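Local coordinates for putative type VI secretion protein (Escherichia coli, PDB 6SKI) that probably hydrolyses membrane phospholipids as a toxic effector carried to target cells on the VgrG spike of the type VI secretion system, at residues Ser94-Asn106 with Ile313-Glu326. Sequence-based numbering, arbitrary orientation.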
ATOM      1  N   SER A  94      -1.902  -3.120  20.095  1.00 59.61           N
ATOM      2  CA  SER A  94      -2.920  -3.012  19.059  1.00 59.61           C
ATOM      3  C   SER A  94      -2.825  -4.167  18.074  1.00 59.61           C
ATOM      4  O   SER A  94      -2.074  -5.117  18.287  1.00 59.61           O
ATOM      5  CB  SER A  94      -2.794  -1.680  18.318  1.00 59.61           C
ATOM      6  OG  SER A  94      -3.671  -0.709  18.860  1.00 59.61           O
ATOM      7  N   TYR A  95      -3.595  -4.075  16.995  1.00 57.14           N
ATOM      8  CA  TYR A  95      -3.609  -5.124  15.988  1.00 57.14           C
ATOM      9  C   TYR A  95      -2.343  -5.068  15.144  1.00 57.14           C
ATOM     10  O   TYR A  95      -1.954  -4.003  14.657  1.00 57.14           O
ATOM     11  CB  TYR A  95      -4.843  -4.979  15.099  1.00 57.14           C
ATOM     12  CG  TYR A  95      -4.847  -5.871  13.879  1.00 57.14           C
ATOM     13  CD1 TYR A  95      -4.565  -5.358  12.622  1.00 57.14           C
ATOM     14  CD2 TYR A  95      -5.139  -7.221  13.984  1.00 57.14           C
ATOM     15  CE1 TYR A  95      -4.569  -6.167  11.505  1.00 57.14           C
ATOM     16  CE2 TYR A  95      -5.146  -8.036  12.873  1.00 57.14           C
ATOM     17  CZ  TYR A  95      -4.860  -7.506  11.636  1.00 57.14           C
ATOM     18  OH  TYR A  95      -4.866  -8.316  10.526  1.00 57.14           O
ATOM     19  N   ARG A  96      -1.698  -6.217  14.977  1.00 57.78           N
ATOM     20  CA  ARG A  96      -0.590  -6.373  14.048  1.00 57.78           C
ATOM     21  C   ARG A  96      -1.035  -7.228  12.873  1.00 57.78           C
ATOM     22  O   ARG A  96      -1.622  -8.297  13.060  1.00 57.78           O
ATOM     23  CB  ARG A  96       0.624  -7.014  14.719  1.00 57.78           C
ATOM     24  CG  ARG A  96       1.893  -6.884  13.901  1.00 57.78           C
ATOM     25  CD  ARG A  96       2.922  -7.933  14.280  1.00 57.78           C
ATOM     26  NE  ARG A  96       4.277  -7.555  13.887  1.00 57.78           N
ATOM     27  CZ  ARG A  96       4.954  -6.524  14.386  1.00 57.78           C
ATOM     28  NH1 ARG A  96       4.421  -5.756  15.327  1.00 57.78           N
ATOM     29  NH2 ARG A  96       6.179  -6.269  13.952  1.00 57.78           N
ATOM     30  N   GLY A  97      -0.743  -6.758  11.662  1.00 54.42           N
ATOM     31  CA  GLY A  97      -1.120  -7.471  10.463  1.00 54.42           C
ATOM     32  C   GLY A  97      -0.094  -8.510  10.064  1.00 54.42           C
ATOM     33  O   GLY A  97       0.932  -8.708  10.711  1.00 54.42           O
ATOM     34  N   TYR A  98      -0.392  -9.188   8.967  1.00 51.20           N
ATOM     35  CA  TYR A  98       0.476 -10.203   8.398  1.00 51.20           C
ATOM     36  C   TYR A  98       1.091  -9.662   7.115  1.00 51.20           C
ATOM     37  O   TYR A  98       0.834  -8.529   6.706  1.00 51.20           O
ATOM     38  CB  TYR A  98      -0.311 -11.491   8.151  1.00 51.20           C
ATOM     39  CG  TYR A  98       0.530 -12.722   7.918  1.00 51.20           C
ATOM     40  CD1 TYR A  98       1.529 -13.084   8.803  1.00 51.20           C
ATOM     41  CD2 TYR A  98       0.308 -13.533   6.817  1.00 51.20           C
ATOM     42  CE1 TYR A  98       2.291 -14.211   8.592  1.00 51.20           C
ATOM     43  CE2 TYR A  98       1.062 -14.661   6.600  1.00 51.20           C
ATOM     44  CZ  TYR A  98       2.052 -14.997   7.490  1.00 51.20           C
ATOM     45  OH  TYR A  98       2.808 -16.123   7.274  1.00 51.20           O
ATOM     46  N   TYR A  99       1.919 -10.484   6.484  1.00 49.13           N
ATOM     47  CA  TYR A  99       2.522 -10.104   5.216  1.00 49.13           C
ATOM     48  C   TYR A  99       1.440  -9.852   4.176  1.00 49.13           C
ATOM     49  O   TYR A  99       0.505 -10.642   4.026  1.00 49.13           O
ATOM     50  CB  TYR A  99       3.466 -11.204   4.744  1.00 49.13           C
ATOM     51  CG  TYR A  99       4.717 -11.317   5.573  1.00 49.13           C
ATOM     52  CD1 TYR A  99       5.482 -10.199   5.861  1.00 49.13           C
ATOM     53  CD2 TYR A  99       5.128 -12.539   6.078  1.00 49.13           C
ATOM     54  CE1 TYR A  99       6.624 -10.295   6.620  1.00 49.13           C
ATOM     55  CE2 TYR A  99       6.270 -12.646   6.841  1.00 49.13           C
ATOM     56  CZ  TYR A  99       7.015 -11.521   7.108  1.00 49.13           C
ATOM     57  OH  TYR A  99       8.157 -11.620   7.869  1.00 49.13           O
ATOM     58  N   SER A 100       1.567  -8.742   3.460  1.00 44.98           N
ATOM     59  CA  SER A 100       0.600  -8.394   2.429  1.00 44.98           C
ATOM     60  C   SER A 100       0.971  -9.114   1.140  1.00 44.98           C
ATOM     61  O   SER A 100       1.932  -9.884   1.082  1.00 44.98           O
ATOM     62  CB  SER A 100       0.545  -6.884   2.235  1.00 44.98           C
ATOM     63  OG  SER A 100       1.832  -6.311   2.351  1.00 44.98           O
ATOM     64  N   ASN A 101       0.219  -8.857   0.078  1.00 42.82           N
ATOM     65  CA  ASN A 101       0.535  -9.426  -1.220  1.00 42.82           C
ATOM     66  C   ASN A 101       1.639  -8.657  -1.923  1.00 42.82           C
ATOM     67  O   ASN A 101       2.261  -9.194  -2.842  1.00 42.82           O
ATOM     68  CB  ASN A 101      -0.714  -9.452  -2.102  1.00 42.82           C
ATOM     69  CG  ASN A 101      -1.561 -10.677  -1.871  1.00 42.82           C
ATOM     70  OD1 ASN A 101      -1.119 -11.639  -1.250  1.00 42.82           O
ATOM     71  ND2 ASN A 101      -2.789 -10.647  -2.362  1.00 42.82           N
ATOM     72  N   ILE A 102       1.908  -7.424  -1.493  1.00 42.53           N
ATOM     73  CA  ILE A 102       3.051  -6.688  -2.012  1.00 42.53           C
ATOM     74  C   ILE A 102       4.344  -7.294  -1.491  1.00 42.53           C
ATOM     75  O   ILE A 102       5.346  -7.367  -2.210  1.00 42.53           O
ATOM     76  CB  ILE A 102       2.927  -5.197  -1.652  1.00 42.53           C
ATOM     77  CG1 ILE A 102       1.678  -4.606  -2.300  1.00 42.53           C
ATOM     78  CG2 ILE A 102       4.160  -4.435  -2.085  1.00 42.53           C
ATOM     79  CD1 ILE A 102       1.673  -4.722  -3.797  1.00 42.53           C
ATOM     80  N   HIS A 103       4.336  -7.765  -0.244  1.00 44.16           N
ATOM     81  CA  HIS A 103       5.479  -8.498   0.287  1.00 44.16           C
ATOM     82  C   HIS A 103       5.780  -9.732  -0.553  1.00 44.16           C
ATOM     83  O   HIS A 103       6.933  -9.994  -0.908  1.00 44.16           O
ATOM     84  CB  HIS A 103       5.208  -8.894   1.737  1.00 44.16           C
ATOM     85  CG  HIS A 103       6.310  -9.688   2.361  1.00 44.16           C
ATOM     86  ND1 HIS A 103       6.309 -11.065   2.386  1.00 44.16           N
ATOM     87  CD2 HIS A 103       7.440  -9.301   2.997  1.00 44.16           C
ATOM     88  CE1 HIS A 103       7.397 -11.493   2.998  1.00 44.16           C
ATOM     89  NE2 HIS A 103       8.099 -10.443   3.382  1.00 44.16           N
ATOM     90  N   TRP A 104       4.745 -10.499  -0.888  1.00 45.39           N
ATOM     91  CA  TRP A 104       4.946 -11.733  -1.638  1.00 45.39           C
ATOM     92  C   TRP A 104       5.332 -11.446  -3.080  1.00 45.39           C
ATOM     93  O   TRP A 104       6.127 -12.182  -3.671  1.00 45.39           O
ATOM     94  CB  TRP A 104       3.686 -12.587  -1.572  1.00 45.39           C
ATOM     95  CG  TRP A 104       3.371 -13.045  -0.193  1.00 45.39           C
ATOM     96  CD1 TRP A 104       2.232 -12.804   0.505  1.00 45.39           C
ATOM     97  CD2 TRP A 104       4.212 -13.823   0.664  1.00 45.39           C
ATOM     98  NE1 TRP A 104       2.307 -13.380   1.746  1.00 45.39           N
ATOM     99  CE2 TRP A 104       3.515 -14.013   1.868  1.00 45.39           C
ATOM    100  CE3 TRP A 104       5.486 -14.377   0.528  1.00 45.39           C
ATOM    101  CZ2 TRP A 104       4.047 -14.734   2.930  1.00 45.39           C
ATOM    102  CZ3 TRP A 104       6.011 -15.090   1.581  1.00 45.39           C
ATOM    103  CH2 TRP A 104       5.294 -15.263   2.767  1.00 45.39           C
ATOM    104  N   LEU A 105       4.771 -10.390  -3.668  1.00 42.96           N
ATOM    105  CA  LEU A 105       5.184  -9.994  -5.008  1.00 42.96           C
ATOM    106  C   LEU A 105       6.639  -9.550  -5.020  1.00 42.96           C
ATOM    107  O   LEU A 105       7.371  -9.833  -5.974  1.00 42.96           O
ATOM    108  CB  LEU A 105       4.282  -8.877  -5.522  1.00 42.96           C
ATOM    109  CG  LEU A 105       2.917  -9.281  -6.066  1.00 42.96           C
ATOM    110  CD1 LEU A 105       2.086  -8.046  -6.315  1.00 42.96           C
ATOM    111  CD2 LEU A 105       3.038 -10.105  -7.324  1.00 42.96           C
ATOM    112  N   ASN A 106       7.075  -8.848  -3.974  1.00 43.66           N
ATOM    113  CA  ASN A 106       8.477  -8.468  -3.856  1.00 43.66           C
ATOM    114  C   ASN A 106       9.365  -9.698  -3.735  1.00 43.66           C
ATOM    115  O   ASN A 106      10.403  -9.798  -4.397  1.00 43.66           O
ATOM    116  CB  ASN A 106       8.659  -7.538  -2.658  1.00 43.66           C
ATOM    117  CG  ASN A 106      10.025  -6.896  -2.620  1.00 43.66           C
ATOM    118  OD1 ASN A 106      10.310  -5.970  -3.373  1.00 43.66           O
ATOM    119  ND2 ASN A 106      10.879  -7.384  -1.733  1.00 43.66           N
ATOM    120  N   ILE A 313      -7.897  -8.978  -0.280  1.00 44.28           N
ATOM    121  CA  ILE A 313      -7.448  -8.730  -1.636  1.00 44.28           C
ATOM    122  C   ILE A 313      -5.978  -8.348  -1.653  1.00 44.28           C
ATOM    123  O   ILE A 313      -5.211  -8.828  -2.488  1.00 44.28           O
ATOM    124  CB  ILE A 313      -8.310  -7.637  -2.306  1.00 44.28           C
ATOM    125  CG1 ILE A 313      -9.783  -8.038  -2.287  1.00 44.28           C
ATOM    126  CG2 ILE A 313      -7.830  -7.363  -3.714  1.00 44.28           C
ATOM    127  CD1 ILE A 313     -10.118  -9.235  -3.118  1.00 44.28           C
ATOM    128  N   GLY A 314      -5.561  -7.502  -0.720  1.00 43.57           N
ATOM    129  CA  GLY A 314      -4.170  -7.124  -0.657  1.00 43.57           C
ATOM    130  C   GLY A 314      -3.340  -7.841   0.377  1.00 43.57           C
ATOM    131  O   GLY A 314      -2.150  -7.542   0.506  1.00 43.57           O
ATOM    132  N   GLY A 315      -3.920  -8.774   1.119  1.00 43.68           N
ATOM    133  CA  GLY A 315      -3.197  -9.477   2.154  1.00 43.68           C
ATOM    134  C   GLY A 315      -3.091  -8.669   3.435  1.00 43.68           C
ATOM    135  O   GLY A 315      -3.303  -7.459   3.465  1.00 43.68           O
ATOM    136  N   GLY A 316      -2.750  -9.360   4.516  1.00 46.95           N
ATOM    137  CA  GLY A 316      -2.569  -8.673   5.777  1.00 46.95           C
ATOM    138  C   GLY A 316      -3.259  -9.318   6.958  1.00 46.95           C
ATOM    139  O   GLY A 316      -3.254  -8.763   8.059  1.00 46.95           O
ATOM    140  N   TYR A 317      -3.862 -10.483   6.747  1.00 47.95           N
ATOM    141  CA  TYR A 317      -4.559 -11.207   7.799  1.00 47.95           C
ATOM    142  C   TYR A 317      -3.708 -12.387   8.245  1.00 47.95           C
ATOM    143  O   TYR A 317      -3.207 -13.144   7.410  1.00 47.95           O
ATOM    144  CB  TYR A 317      -5.926 -11.694   7.323  1.00 47.95           C
ATOM    145  CG  TYR A 317      -6.985 -10.620   7.277  1.00 47.95           C
ATOM    146  CD1 TYR A 317      -7.286  -9.866   8.399  1.00 47.95           C
ATOM    147  CD2 TYR A 317      -7.700 -10.377   6.118  1.00 47.95           C
ATOM    148  CE1 TYR A 317      -8.257  -8.892   8.362  1.00 47.95           C
ATOM    149  CE2 TYR A 317      -8.676  -9.409   6.075  1.00 47.95           C
ATOM    150  CZ  TYR A 317      -8.948  -8.668   7.196  1.00 47.95           C
ATOM    151  OH  TYR A 317      -9.921  -7.699   7.151  1.00 47.95           O
ATOM    152  N   ASN A 318      -3.546 -12.532   9.557  1.00 50.46           N
ATOM    153  CA  ASN A 318      -2.709 -13.592  10.094  1.00 50.46           C
ATOM    154  C   ASN A 318      -3.358 -14.959   9.886  1.00 50.46           C
ATOM    155  O   ASN A 318      -4.585 -15.072   9.815  1.00 50.46           O
ATOM    156  CB  ASN A 318      -2.433 -13.349  11.573  1.00 50.46           C
ATOM    157  CG  ASN A 318      -2.148 -11.901  11.874  1.00 50.46           C
ATOM    158  OD1 ASN A 318      -3.021 -11.049  11.759  1.00 50.46           O
ATOM    159  ND2 ASN A 318      -0.911 -11.609  12.245  1.00 50.46           N
ATOM    160  N   PRO A 319      -2.553 -16.014   9.776  1.00 52.02           N
ATOM    161  CA  PRO A 319      -3.102 -17.348   9.528  1.00 52.02           C
ATOM    162  C   PRO A 319      -3.889 -17.883  10.715  1.00 52.02           C
ATOM    163  O   PRO A 319      -3.862 -17.339  11.819  1.00 52.02           O
ATOM    164  CB  PRO A 319      -1.848 -18.190   9.268  1.00 52.02           C
ATOM    165  CG  PRO A 319      -0.841 -17.185   8.803  1.00 52.02           C
ATOM    166  CD  PRO A 319      -1.084 -16.039   9.724  1.00 52.02           C
ATOM    167  N   VAL A 320      -4.598 -18.984  10.456  1.00 53.87           N
ATOM    168  CA  VAL A 320      -5.526 -19.547  11.433  1.00 53.87           C
ATOM    169  C   VAL A 320      -4.797 -20.022  12.685  1.00 53.87           C
ATOM    170  O   VAL A 320      -5.297 -19.869  13.807  1.00 53.87           O
ATOM    171  CB  VAL A 320      -6.345 -20.679  10.786  1.00 53.87           C
ATOM    172  CG1 VAL A 320      -6.718 -21.737  11.808  1.00 53.87           C
ATOM    173  CG2 VAL A 320      -7.591 -20.114  10.155  1.00 53.87           C
ATOM    174  N   GLY A 321      -3.613 -20.601  12.529  1.00 56.29           N
ATOM    175  CA  GLY A 321      -2.931 -21.201  13.656  1.00 56.29           C
ATOM    176  C   GLY A 321      -1.956 -20.308  14.389  1.00 56.29           C
ATOM    177  O   GLY A 321      -1.348 -20.757  15.367  1.00 56.29           O
ATOM    178  N   SER A 322      -1.791 -19.061  13.963  1.00 57.23           N
ATOM    179  CA  SER A 322      -0.876 -18.160  14.633  1.00 57.23           C
ATOM    180  C   SER A 322      -1.457 -17.704  15.969  1.00 57.23           C
ATOM    181  O   SER A 322      -2.664 -17.799  16.198  1.00 57.23           O
ATOM    182  CB  SER A 322      -0.582 -16.952  13.749  1.00 57.23           C
ATOM    183  OG  SER A 322      -1.779 -16.379  13.259  1.00 57.23           O
ATOM    184  N   PRO A 323      -0.607 -17.216  16.875  1.00 57.80           N
ATOM    185  CA  PRO A 323      -1.128 -16.559  18.082  1.00 57.80           C
ATOM    186  C   PRO A 323      -1.924 -15.306  17.779  1.00 57.80           C
ATOM    187  O   PRO A 323      -2.731 -14.883  18.615  1.00 57.80           O
ATOM    188  CB  PRO A 323       0.149 -16.236  18.864  1.00 57.80           C
ATOM    189  CG  PRO A 323       1.072 -17.334  18.462  1.00 57.80           C
ATOM    190  CD  PRO A 323       0.844 -17.434  16.977  1.00 57.80           C
ATOM    191  N   LEU A 324      -1.722 -14.705  16.609  1.00 55.61           N
ATOM    192  CA  LEU A 324      -2.433 -13.507  16.187  1.00 55.61           C
ATOM    193  C   LEU A 324      -3.590 -13.857  15.259  1.00 55.61           C
ATOM    194  O   LEU A 324      -3.955 -13.071  14.383  1.00 55.61           O
ATOM    195  CB  LEU A 324      -1.476 -12.534  15.504  1.00 55.61           C
ATOM    196  CG  LEU A 324      -0.581 -11.693  16.411  1.00 55.61           C
ATOM    197  CD1 LEU A 324       0.237 -10.719  15.590  1.00 55.61           C
ATOM    198  CD2 LEU A 324      -1.413 -10.951  17.440  1.00 55.61           C
ATOM    199  N   GLN A 325      -4.163 -15.041  15.453  1.00 54.12           N
ATOM    200  CA  GLN A 325      -5.243 -15.532  14.611  1.00 54.12           C
ATOM    201  C   GLN A 325      -6.397 -14.539  14.575  1.00 54.12           C
ATOM    202  O   GLN A 325      -6.718 -13.886  15.571  1.00 54.12           O
ATOM    203  CB  GLN A 325      -5.726 -16.880  15.137  1.00 54.12           C
ATOM    204  CG  GLN A 325      -7.003 -17.395  14.524  1.00 54.12           C
ATOM    205  CD  GLN A 325      -7.567 -18.564  15.296  1.00 54.12           C
ATOM    206  OE1 GLN A 325      -8.009 -18.416  16.435  1.00 54.12           O
ATOM    207  NE2 GLN A 325      -7.520 -19.744  14.696  1.00 54.12           N
ATOM    208  N   GLU A 326      -7.028 -14.432  13.410  1.00 52.05           N
ATOM    209  CA  GLU A 326      -8.134 -13.506  13.211  1.00 52.05           C
ATOM    210  C   GLU A 326      -9.420 -14.154  13.702  1.00 52.05           C
ATOM    211  O   GLU A 326      -9.967 -15.047  13.049  1.00 52.05           O
ATOM    212  CB  GLU A 326      -8.246 -13.099  11.746  1.00 52.05           C
ATOM    213  CG  GLU A 326      -6.931 -12.670  11.141  1.00 52.05           C
ATOM    214  CD  GLU A 326      -6.643 -11.210  11.398  1.00 52.05           C
ATOM    215  OE1 GLU A 326      -7.486 -10.541  12.029  1.00 52.05           O
ATOM    216  OE2 GLU A 326      -5.583 -10.723  10.964  1.00 52.05           O
TER
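Tyr95 reaches Glu326 with its phenol oxygen: OH donates to OE2 at 2.5 Å, on the syn lone pair, and the carboxylate oxygen lies at the ring's edge, near its plane. The same OE2 takes the backbone N-H of Asn318 on its anti lone pair, 3.1 Å from N, so two donors grip OE2, one on each of its lone pairs. The bend at chi2 (-86°) helps bring the Glu326 carboxylate to the Asn318 N-H. A tyrosine suits the place, being long enough to carry a hydroxyl from an exposed loop to this acid.

Pro319 brings CD over the centre of one face of the Tyr98 ring, 3.8 Å from the centroid and only 3° off the normal, a CH-pi contact in which the two side chains cross at about a right angle; the side chain of Tyr99 approaches the opposite face near its rim. A chi1 of -164°, with CG anti to the backbone N, carries the Tyr98 ring out to where Pro319 can cover its face.

The fold is probably an alpha/beta hydrolase, in which Ser197, His310 and Asp245 would form the triad; Ile313-Glu326 belongs to the loop following that histidine. Its glycines let the backbones close in: Gly315, at positive phi and without a side chain, lets its CA come within 4.0 Å of Ser100 CA. Tyr98 N bonds to Gly316 O (3.0 Å), and Asn101 N to Gly314 O (2.7 Å). The Asn101 amide bonds weakly to Ile313 O through ND2, which also serves Ala417 O, while Ser100 OG turns to Asp44.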